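Local coordinates for protein glutathione S-transferase (Ceriporiopsis subvermispora, PDB 6J3E) that binds glutathione and probably catalyses its conjugation to electrophilic substrates, as a serine-type glutathione S-transferase from a wood-rotting fungus, at residues R125-I130 / V215-R220; W25-T30 / P72-P77. One frame throughout, in Å; residues are numbered along the deposited sequence.

Contact 1 (R125-I130 / V215-R220)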
ATOM      1  N   ARG A 125      -7.069   9.659  -3.815  1.00 51.43           N
ATOM      2  CA  ARG A 125      -7.988  10.518  -3.079  1.00 53.73           C
ATOM      3  C   ARG A 125      -7.432  11.921  -2.878  1.00 53.88           C
ATOM      4  O   ARG A 125      -8.213  12.860  -2.707  1.00 55.24           O
ATOM      5  CB  ARG A 125      -8.333   9.899  -1.736  1.00 53.93           C
ATOM      6  CG  ARG A 125      -8.461   8.406  -1.806  1.00 68.28           C
ATOM      7  CD  ARG A 125      -8.116   7.797  -0.471  1.00 72.75           C
ATOM      8  NE  ARG A 125      -9.051   8.224   0.566  1.00 73.50           N
ATOM      9  CZ  ARG A 125      -8.839   8.043   1.862  1.00 81.06           C
ATOM     10  NH1 ARG A 125      -9.731   8.458   2.758  1.00 82.82           N
ATOM     11  NH2 ARG A 125      -7.715   7.457   2.271  1.00 79.94           N
ATOM     12  N   ALA A 126      -6.106  12.085  -2.901  1.00 53.65           N
ATOM     13  CA  ALA A 126      -5.526  13.425  -2.833  1.00 54.83           C
ATOM     14  C   ALA A 126      -5.778  14.197  -4.121  1.00 49.77           C
ATOM     15  O   ALA A 126      -6.028  15.403  -4.085  1.00 51.00           O
ATOM     16  CB  ALA A 126      -4.026  13.339  -2.542  1.00 51.72           C
ATOM     17  N   LEU A 127      -5.741  13.513  -5.270  1.00 51.77           N
ATOM     18  CA  LEU A 127      -5.981  14.203  -6.530  1.00 52.22           C
ATOM     19  C   LEU A 127      -7.418  14.681  -6.654  1.00 54.64           C
ATOM     20  O   LEU A 127      -7.655  15.774  -7.182  1.00 54.95           O
ATOM     21  CB  LEU A 127      -5.639  13.307  -7.709  1.00 43.74           C
ATOM     22  CG  LEU A 127      -4.179  12.906  -7.791  1.00 45.51           C
ATOM     23  CD1 LEU A 127      -3.959  12.022  -9.009  1.00 51.93           C
ATOM     24  CD2 LEU A 127      -3.356  14.128  -7.923  1.00 47.24           C
ATOM     25  N   ALA A 128      -8.374  13.904  -6.140  1.00 55.75           N
ATOM     26  CA  ALA A 128      -9.788  14.071  -6.488  1.00 55.24           C
ATOM     27  C   ALA A 128     -10.302  15.505  -6.360  1.00 55.84           C
ATOM     28  O   ALA A 128     -10.934  15.989  -7.316  1.00 54.90           O
ATOM     29  CB  ALA A 128     -10.622  13.095  -5.645  1.00 44.20           C
ATOM     30  N   PRO A 129     -10.065  16.239  -5.263  1.00 51.88           N
ATOM     31  CA  PRO A 129     -10.686  17.572  -5.158  1.00 57.39           C
ATOM     32  C   PRO A 129     -10.234  18.549  -6.228  1.00 53.59           C
ATOM     33  O   PRO A 129     -11.004  19.454  -6.579  1.00 56.21           O
ATOM     34  CB  PRO A 129     -10.296  18.043  -3.747  1.00 51.76           C
ATOM     35  CG  PRO A 129      -9.262  17.176  -3.303  1.00 45.29           C
ATOM     36  CD  PRO A 129      -9.395  15.869  -4.008  1.00 49.83           C
ATOM     37  N   ILE A 130      -9.037  18.379  -6.780  1.00 52.01           N
ATOM     38  CA  ILE A 130      -8.572  19.241  -7.860  1.00 46.41           C
ATOM     39  C   ILE A 130      -8.886  18.646  -9.218  1.00 52.15           C
ATOM     40  O   ILE A 130      -9.279  19.364 -10.143  1.00 55.47           O
ATOM     41  CB  ILE A 130      -7.065  19.505  -7.703  1.00 50.50           C
ATOM     42  CG1 ILE A 130      -6.831  20.534  -6.585  1.00 53.16           C
ATOM     43  CG2 ILE A 130      -6.445  19.935  -9.047  1.00 49.47           C
ATOM     44  CD1 ILE A 130      -5.438  20.531  -6.029  1.00 50.98           C
ATOM     45  N   VAL A 215      -0.373  10.337 -13.694  1.00 49.94           N
ATOM     46  CA  VAL A 215       0.350  11.585 -13.899  1.00 51.91           C
ATOM     47  C   VAL A 215       0.001  12.185 -15.251  1.00 52.37           C
ATOM     48  O   VAL A 215      -0.190  13.401 -15.367  1.00 53.99           O
ATOM     49  CB  VAL A 215       1.867  11.374 -13.738  1.00 49.20           C
ATOM     50  CG1 VAL A 215       2.632  12.625 -14.155  1.00 48.84           C
ATOM     51  CG2 VAL A 215       2.178  11.057 -12.310  1.00 48.14           C
ATOM     52  N   ILE A 216      -0.129  11.349 -16.287  1.00 50.63           N
ATOM     53  CA  ILE A 216      -0.473  11.883 -17.606  1.00 55.17           C
ATOM     54  C   ILE A 216      -1.875  12.482 -17.584  1.00 55.73           C
ATOM     55  O   ILE A 216      -2.165  13.446 -18.307  1.00 56.71           O
ATOM     56  CB  ILE A 216      -0.313  10.809 -18.707  1.00 55.38           C
ATOM     57  CG1 ILE A 216      -0.084  11.476 -20.054  1.00 57.35           C
ATOM     58  CG2 ILE A 216      -1.532   9.896 -18.820  1.00 54.64           C
ATOM     59  CD1 ILE A 216       1.093  12.397 -20.064  1.00 54.53           C
ATOM     60  N   TRP A 217      -2.754  11.945 -16.732  1.00 56.25           N
ATOM     61  CA  TRP A 217      -4.065  12.547 -16.505  1.00 52.38           C
ATOM     62  C   TRP A 217      -3.921  13.962 -15.976  1.00 52.86           C
ATOM     63  O   TRP A 217      -4.591  14.892 -16.442  1.00 53.72           O
ATOM     64  CB  TRP A 217      -4.857  11.675 -15.521  1.00 48.79           C
ATOM     65  CG  TRP A 217      -6.197  12.196 -15.065  1.00 53.71           C
ATOM     66  CD1 TRP A 217      -7.164  12.801 -15.831  1.00 53.21           C
ATOM     67  CD2 TRP A 217      -6.718  12.151 -13.728  1.00 53.80           C
ATOM     68  NE1 TRP A 217      -8.249  13.110 -15.058  1.00 49.23           N
ATOM     69  CE2 TRP A 217      -8.006  12.726 -13.765  1.00 48.75           C
ATOM     70  CE3 TRP A 217      -6.228  11.663 -12.507  1.00 48.27           C
ATOM     71  CZ2 TRP A 217      -8.807  12.829 -12.632  1.00 52.21           C
ATOM     72  CZ3 TRP A 217      -7.017  11.776 -11.382  1.00 46.36           C
ATOM     73  CH2 TRP A 217      -8.299  12.347 -11.452  1.00 51.37           C
ATOM     74  N   VAL A 218      -3.056  14.139 -14.977  1.00 57.76           N
ATOM     75  CA  VAL A 218      -2.840  15.466 -14.410  1.00 53.50           C
ATOM     76  C   VAL A 218      -2.260  16.391 -15.461  1.00 51.91           C
ATOM     77  O   VAL A 218      -2.648  17.562 -15.565  1.00 51.44           O
ATOM     78  CB  VAL A 218      -1.926  15.365 -13.178  1.00 50.35           C
ATOM     79  CG1 VAL A 218      -1.524  16.745 -12.697  1.00 45.01           C
ATOM     80  CG2 VAL A 218      -2.618  14.584 -12.076  1.00 48.85           C
ATOM     81  N   LYS A 219      -1.327  15.875 -16.266  1.00 51.49           N
ATOM     82  CA  LYS A 219      -0.649  16.719 -17.239  1.00 55.36           C
ATOM     83  C   LYS A 219      -1.600  17.136 -18.341  1.00 55.12           C
ATOM     84  O   LYS A 219      -1.646  18.313 -18.716  1.00 57.80           O
ATOM     85  CB  LYS A 219       0.562  16.000 -17.833  1.00 54.72           C
ATOM     86  CG  LYS A 219       1.296  16.820 -18.897  1.00 58.96           C
ATOM     87  CD  LYS A 219       2.491  16.059 -19.492  1.00 61.71           C
ATOM     88  CE  LYS A 219       3.326  16.934 -20.418  1.00 56.21           C
ATOM     89  NZ  LYS A 219       4.553  16.254 -20.887  1.00 55.90           N
ATOM     90  N   ARG A 220      -2.386  16.192 -18.861  1.00 56.84           N
ATOM     91  CA  ARG A 220      -3.220  16.529 -20.006  1.00 53.05           C
ATOM     92  C   ARG A 220      -4.440  17.337 -19.587  1.00 56.58           C
ATOM     93  O   ARG A 220      -4.807  18.301 -20.274  1.00 56.85           O
ATOM     94  CB  ARG A 220      -3.599  15.262 -20.757  1.00 49.43           C
ATOM     95  CG  ARG A 220      -2.446  14.774 -21.599  1.00 61.23           C
ATOM     96  CD  ARG A 220      -2.446  13.273 -21.778  1.00 64.14           C
ATOM     97  NE  ARG A 220      -3.127  12.873 -22.995  1.00 66.38           N
ATOM     98  CZ  ARG A 220      -2.526  12.359 -24.059  1.00 63.68           C
ATOM     99  NH1 ARG A 220      -1.211  12.157 -24.064  1.00 62.14           N
ATOM    100  NH2 ARG A 220      -3.258  12.035 -25.109  1.00 63.77           N
TER

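Contact 2 (W25-T30 / P72-P77). With EDO (1,2-ethanediol), chain D.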
ATOM      1  N   TRP A  25      -5.749   5.184 -19.291  1.00 49.72           N
ATOM      2  CA  TRP A  25      -4.384   5.327 -19.772  1.00 51.17           C
ATOM      3  C   TRP A  25      -3.485   4.237 -19.209  1.00 56.70           C
ATOM      4  O   TRP A  25      -2.533   3.809 -19.879  1.00 53.31           O
ATOM      5  CB  TRP A  25      -3.827   6.692 -19.422  1.00 50.74           C
ATOM      6  CG  TRP A  25      -3.872   7.651 -20.548  1.00 55.52           C
ATOM      7  CD1 TRP A  25      -4.718   8.711 -20.687  1.00 54.31           C
ATOM      8  CD2 TRP A  25      -3.024   7.658 -21.702  1.00 56.52           C
ATOM      9  NE1 TRP A  25      -4.453   9.379 -21.862  1.00 55.27           N
ATOM     10  CE2 TRP A  25      -3.412   8.756 -22.500  1.00 57.25           C
ATOM     11  CE3 TRP A  25      -1.975   6.839 -22.141  1.00 61.19           C
ATOM     12  CZ2 TRP A  25      -2.794   9.059 -23.709  1.00 60.07           C
ATOM     13  CZ3 TRP A  25      -1.356   7.140 -23.347  1.00 63.99           C
ATOM     14  CH2 TRP A  25      -1.774   8.239 -24.119  1.00 67.03           C
ATOM     15  N   LYS A  26      -3.769   3.771 -17.991  1.00 53.75           N
ATOM     16  CA  LYS A  26      -3.049   2.614 -17.483  1.00 53.16           C
ATOM     17  C   LYS A  26      -3.121   1.486 -18.500  1.00 53.10           C
ATOM     18  O   LYS A  26      -2.099   0.903 -18.874  1.00 52.24           O
ATOM     19  CB  LYS A  26      -3.613   2.176 -16.130  1.00 54.02           C
ATOM     20  CG  LYS A  26      -3.298   3.127 -14.974  1.00 54.68           C
ATOM     21  CD  LYS A  26      -3.707   2.537 -13.617  1.00 50.81           C
ATOM     22  CE  LYS A  26      -5.055   3.037 -13.195  1.00 50.97           C
ATOM     23  NZ  LYS A  26      -5.781   2.152 -12.266  1.00 56.59           N
ATOM     24  N   THR A  27      -4.318   1.229 -19.029  1.00 52.77           N
ATOM     25  CA  THR A  27      -4.485   0.136 -19.988  1.00 55.00           C
ATOM     26  C   THR A  27      -3.979   0.515 -21.379  1.00 54.52           C
ATOM     27  O   THR A  27      -3.424  -0.335 -22.089  1.00 56.39           O
ATOM     28  CB  THR A  27      -5.951  -0.303 -20.016  1.00 53.11           C
ATOM     29  OG1 THR A  27      -6.241  -0.975 -18.788  1.00 52.41           O
ATOM     30  CG2 THR A  27      -6.243  -1.262 -21.175  1.00 53.35           C
ATOM     31  N   ARG A  28      -4.133   1.779 -21.780  1.00 50.23           N
ATOM     32  CA  ARG A  28      -3.541   2.218 -23.038  1.00 53.49           C
ATOM     33  C   ARG A  28      -2.020   2.089 -22.986  1.00 60.34           C
ATOM     34  O   ARG A  28      -1.404   1.494 -23.880  1.00 59.25           O
ATOM     35  CB  ARG A  28      -3.959   3.658 -23.357  1.00 54.34           C
ATOM     36  CG  ARG A  28      -3.461   4.154 -24.716  1.00 58.07           C
ATOM     37  CD  ARG A  28      -3.967   5.553 -25.075  1.00 58.41           C
ATOM     38  NE  ARG A  28      -5.416   5.614 -25.232  1.00 62.77           N
ATOM     39  CZ  ARG A  28      -6.079   5.247 -26.329  1.00 63.42           C
ATOM     40  NH1 ARG A  28      -5.437   4.768 -27.387  1.00 60.30           N
ATOM     41  NH2 ARG A  28      -7.401   5.358 -26.368  1.00 63.36           N
ATOM     42  N   TYR A  29      -1.398   2.635 -21.937  1.00 56.87           N
ATOM     43  CA  TYR A  29       0.038   2.456 -21.761  1.00 57.85           C
ATOM     44  C   TYR A  29       0.417   0.982 -21.866  1.00 59.43           C
ATOM     45  O   TYR A  29       1.360   0.622 -22.582  1.00 58.34           O
ATOM     46  CB  TYR A  29       0.484   3.029 -20.410  1.00 55.14           C
ATOM     47  CG  TYR A  29       0.919   4.488 -20.412  1.00 58.60           C
ATOM     48  CD1 TYR A  29       1.800   4.978 -21.376  1.00 62.43           C
ATOM     49  CD2 TYR A  29       0.478   5.364 -19.431  1.00 53.70           C
ATOM     50  CE1 TYR A  29       2.218   6.305 -21.365  1.00 58.13           C
ATOM     51  CE2 TYR A  29       0.885   6.686 -19.414  1.00 59.05           C
ATOM     52  CZ  TYR A  29       1.755   7.158 -20.380  1.00 61.46           C
ATOM     53  OH  TYR A  29       2.152   8.491 -20.354  1.00 59.78           O
ATOM     54  N   THR A  30      -0.343   0.107 -21.195  1.00 59.13           N
ATOM     55  CA  THR A  30       0.009  -1.312 -21.172  1.00 61.38           C
ATOM     56  C   THR A  30      -0.070  -1.933 -22.570  1.00 63.21           C
ATOM     57  O   THR A  30       0.837  -2.679 -22.974  1.00 62.53           O
ATOM     58  CB  THR A  30      -0.883  -2.057 -20.169  1.00 58.17           C
ATOM     59  OG1 THR A  30      -0.813  -1.401 -18.893  1.00 56.17           O
ATOM     60  CG2 THR A  30      -0.407  -3.492 -19.980  1.00 49.26           C
ATOM     61  N   PRO A  72     -11.284   1.356 -17.909  1.00 56.68           N
ATOM     62  CA  PRO A  72     -11.141   0.616 -19.170  1.00 55.57           C
ATOM     63  C   PRO A  72     -11.791  -0.766 -19.187  1.00 52.70           C
ATOM     64  O   PRO A  72     -11.889  -1.421 -18.148  1.00 53.10           O
ATOM     65  CB  PRO A  72      -9.623   0.471 -19.304  1.00 53.98           C
ATOM     66  CG  PRO A  72      -9.139   0.444 -17.889  1.00 52.36           C
ATOM     67  CD  PRO A  72     -10.001   1.448 -17.187  1.00 50.99           C
ATOM     68  N   VAL A  73     -12.224  -1.195 -20.368  1.00 50.71           N
ATOM     69  CA  VAL A  73     -12.563  -2.587 -20.631  1.00 53.18           C
ATOM     70  C   VAL A  73     -11.972  -2.967 -21.982  1.00 51.79           C
ATOM     71  O   VAL A  73     -11.914  -2.141 -22.898  1.00 58.40           O
ATOM     72  CB  VAL A  73     -14.087  -2.810 -20.606  1.00 50.86           C
ATOM     73  CG1 VAL A  73     -14.426  -4.212 -21.036  1.00 51.32           C
ATOM     74  CG2 VAL A  73     -14.628  -2.572 -19.214  1.00 50.44           C
ATOM     75  N   ILE A  74     -11.511  -4.203 -22.113  1.00 50.55           N
ATOM     76  CA  ILE A  74     -11.098  -4.699 -23.420  1.00 59.62           C
ATOM     77  C   ILE A  74     -11.899  -5.948 -23.761  1.00 59.67           C
ATOM     78  O   ILE A  74     -12.259  -6.737 -22.881  1.00 57.45           O
ATOM     79  CB  ILE A  74      -9.585  -4.998 -23.517  1.00 57.43           C
ATOM     80  CG1 ILE A  74      -9.168  -6.072 -22.512  1.00 52.25           C
ATOM     81  CG2 ILE A  74      -8.781  -3.720 -23.371  1.00 55.18           C
ATOM     82  CD1 ILE A  74      -7.805  -6.656 -22.807  1.00 51.26           C
ATOM     83  N   HIS A  75     -12.192  -6.114 -25.055  1.00 61.09           N
ATOM     84  CA  HIS A  75     -12.700  -7.372 -25.586  1.00 63.12           C
ATOM     85  C   HIS A  75     -11.722  -7.906 -26.619  1.00 63.47           C
ATOM     86  O   HIS A  75     -11.350  -7.194 -27.563  1.00 65.29           O
ATOM     87  CB  HIS A  75     -14.084  -7.255 -26.221  1.00 61.40           C
ATOM     88  CG  HIS A  75     -14.517  -8.523 -26.885  1.00 66.21           C
ATOM     89  ND1 HIS A  75     -14.867  -9.646 -26.168  1.00 64.91           N
ATOM     90  CD2 HIS A  75     -14.590  -8.872 -28.192  1.00 62.95           C
ATOM     91  CE1 HIS A  75     -15.159 -10.627 -27.004  1.00 63.73           C
ATOM     92  NE2 HIS A  75     -15.006 -10.180 -28.238  1.00 64.90           N
ATOM     93  N   ASP A  76     -11.312  -9.161 -26.426  1.00 65.27           N
ATOM     94  CA  ASP A  76     -10.297  -9.827 -27.234  1.00 65.60           C
ATOM     95  C   ASP A  76     -10.993 -10.857 -28.106  1.00 66.97           C
ATOM     96  O   ASP A  76     -11.258 -11.979 -27.646  1.00 66.05           O
ATOM     97  CB  ASP A  76      -9.245 -10.493 -26.341  1.00 60.65           C
ATOM     98  CG  ASP A  76      -8.058 -11.022 -27.131  1.00 66.86           C
ATOM     99  OD1 ASP A  76      -8.025 -10.789 -28.362  1.00 65.60           O
ATOM    100  OD2 ASP A  76      -7.146 -11.641 -26.527  1.00 64.11           O
ATOM    101  N   PRO A  77     -11.339 -10.524 -29.353  1.00 66.91           N
ATOM    102  CA  PRO A  77     -12.035 -11.506 -30.196  1.00 68.43           C
ATOM    103  C   PRO A  77     -11.202 -12.756 -30.436  1.00 70.22           C
ATOM    104  O   PRO A  77     -11.764 -13.851 -30.582  1.00 69.15           O
ATOM    105  CB  PRO A  77     -12.311 -10.722 -31.487  1.00 70.73           C
ATOM    106  CG  PRO A  77     -11.251  -9.684 -31.523  1.00 71.91           C
ATOM    107  CD  PRO A  77     -10.991  -9.302 -30.099  1.00 70.40           C
TER
HETATM  108  C1  EDO D 302     -10.833   0.416 -13.510  1.00 57.57           C
HETATM  109  O1  EDO D 302     -11.539   1.492 -12.872  1.00 64.76           O
HETATM  110  C2  EDO D 302      -9.442   0.303 -12.904  1.00 63.38           C
HETATM  111  O2  EDO D 302      -8.558   1.175 -13.609  1.00 60.12           O

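Contact 1 (R125-I130 / V215-R220)
L127 meets W217 and V218 where two helices of the all-helical C-terminal domain of the glutathione S-transferase fold, 109-136 and 206-222, lie side by side. The contact is a small, buried example of apolar helix packing: no hydrogen bond crosses it, and it consists of the L127 methyls set against the W217 indole and a V218 methyl. L127 points toward the facing helix, with CG beside its backbone N (chi1 -63°) and CD1 stretched out in the extended branch (chi2 -180°). CD1 approaches the benzo part of the W217 indole obliquely and lies 3.9 Å from CZ3. The leucine and tryptophan side chains run in opposite directions as they slide past one another. The next residue, V218, offers a methyl: its CG2 stands 4.2 Å from L127 CD1 and equally near L127 CD2. W217 also packs on W214 and W20 through ring contacts and on M131 and L132 further along helix 109-136, while L127 leans on I178 of helix 169-189. The W217 side chain comes within about 7 Å of that of N23, a glutathione-binding residue, so this packing borders the active-site region. Helix 109-136 is kinked here; P129 has no N-H to give, and I130 N bonds to L127 O, three residues back, at 3.0 Å.

Contact 2 (W25-T30 / P72-P77)
T27 turns OG1 to the side of its backbone N (chi1 -71°), which leaves CG2 anti to that N, and the two branches serve different partners on 72-77. OG1 comes up to the CB-CG side of the P72 pyrrolidine, 3.3 Å from CG, a close packing contact with no hydrogen bond across it; T27 CB adds a further touch at 3.8 Å from P72 CB. The other branch, CG2, meets the CG2 methyl of I74 at 4.2 Å. In I74 it is CG1 that takes the place between backbone N and carbonyl carbon (chi1 61°), which lets CG2 face helix 22-34. F7 and I89 close round this apolar patch. One residue earlier on the helix, K26 bends at chi3 and sends NZ to O2 of a bound ethanediol at 3.2 Å, beside P72, whose CD is 3.9 Å from the same oxygen. That small molecule, probably from the crystallisation liquor, is also hydrogen-bonded to N23 and S86; all three protein partners bind glutathione, so it occupies part of that site. At the helix backbone, K26 O is gripped from opposite faces of its carbonyl plane by T30 N and by T30 OG1, the latter at 2.6 Å. P72 follows a cis peptide bond, and a glycine in its place would probably let that bond revert to trans, leaving T27 without its ring partner and shifting the neighbouring glutathione-binding L71. A cis-proline at the start of a strand, set against the first helix of the domain, is the hallmark of the thioredoxin fold and of the glutathione site in these transferases.

Overall arrangement
From the N terminus, strand 5-9 leads into helix 22-34, which contact 2 joins to the cis-proline and strand 73-76, closing a loop of 41 residues that includes strand 38-42 and helix 48-55. The chain then completes the thioredoxin-like domain and enters the helical one, where contact 1 closes a longer loop of 84 residues without any strand. The two loops follow in series, neither nested nor crossed, and their centres stand about 20 Å apart on opposite sides of the chain's centre. They are nonetheless coupled: I216 and R220, behind the packing face of helix 206-222, press on W25 and Y29, and this interface joins the two domains.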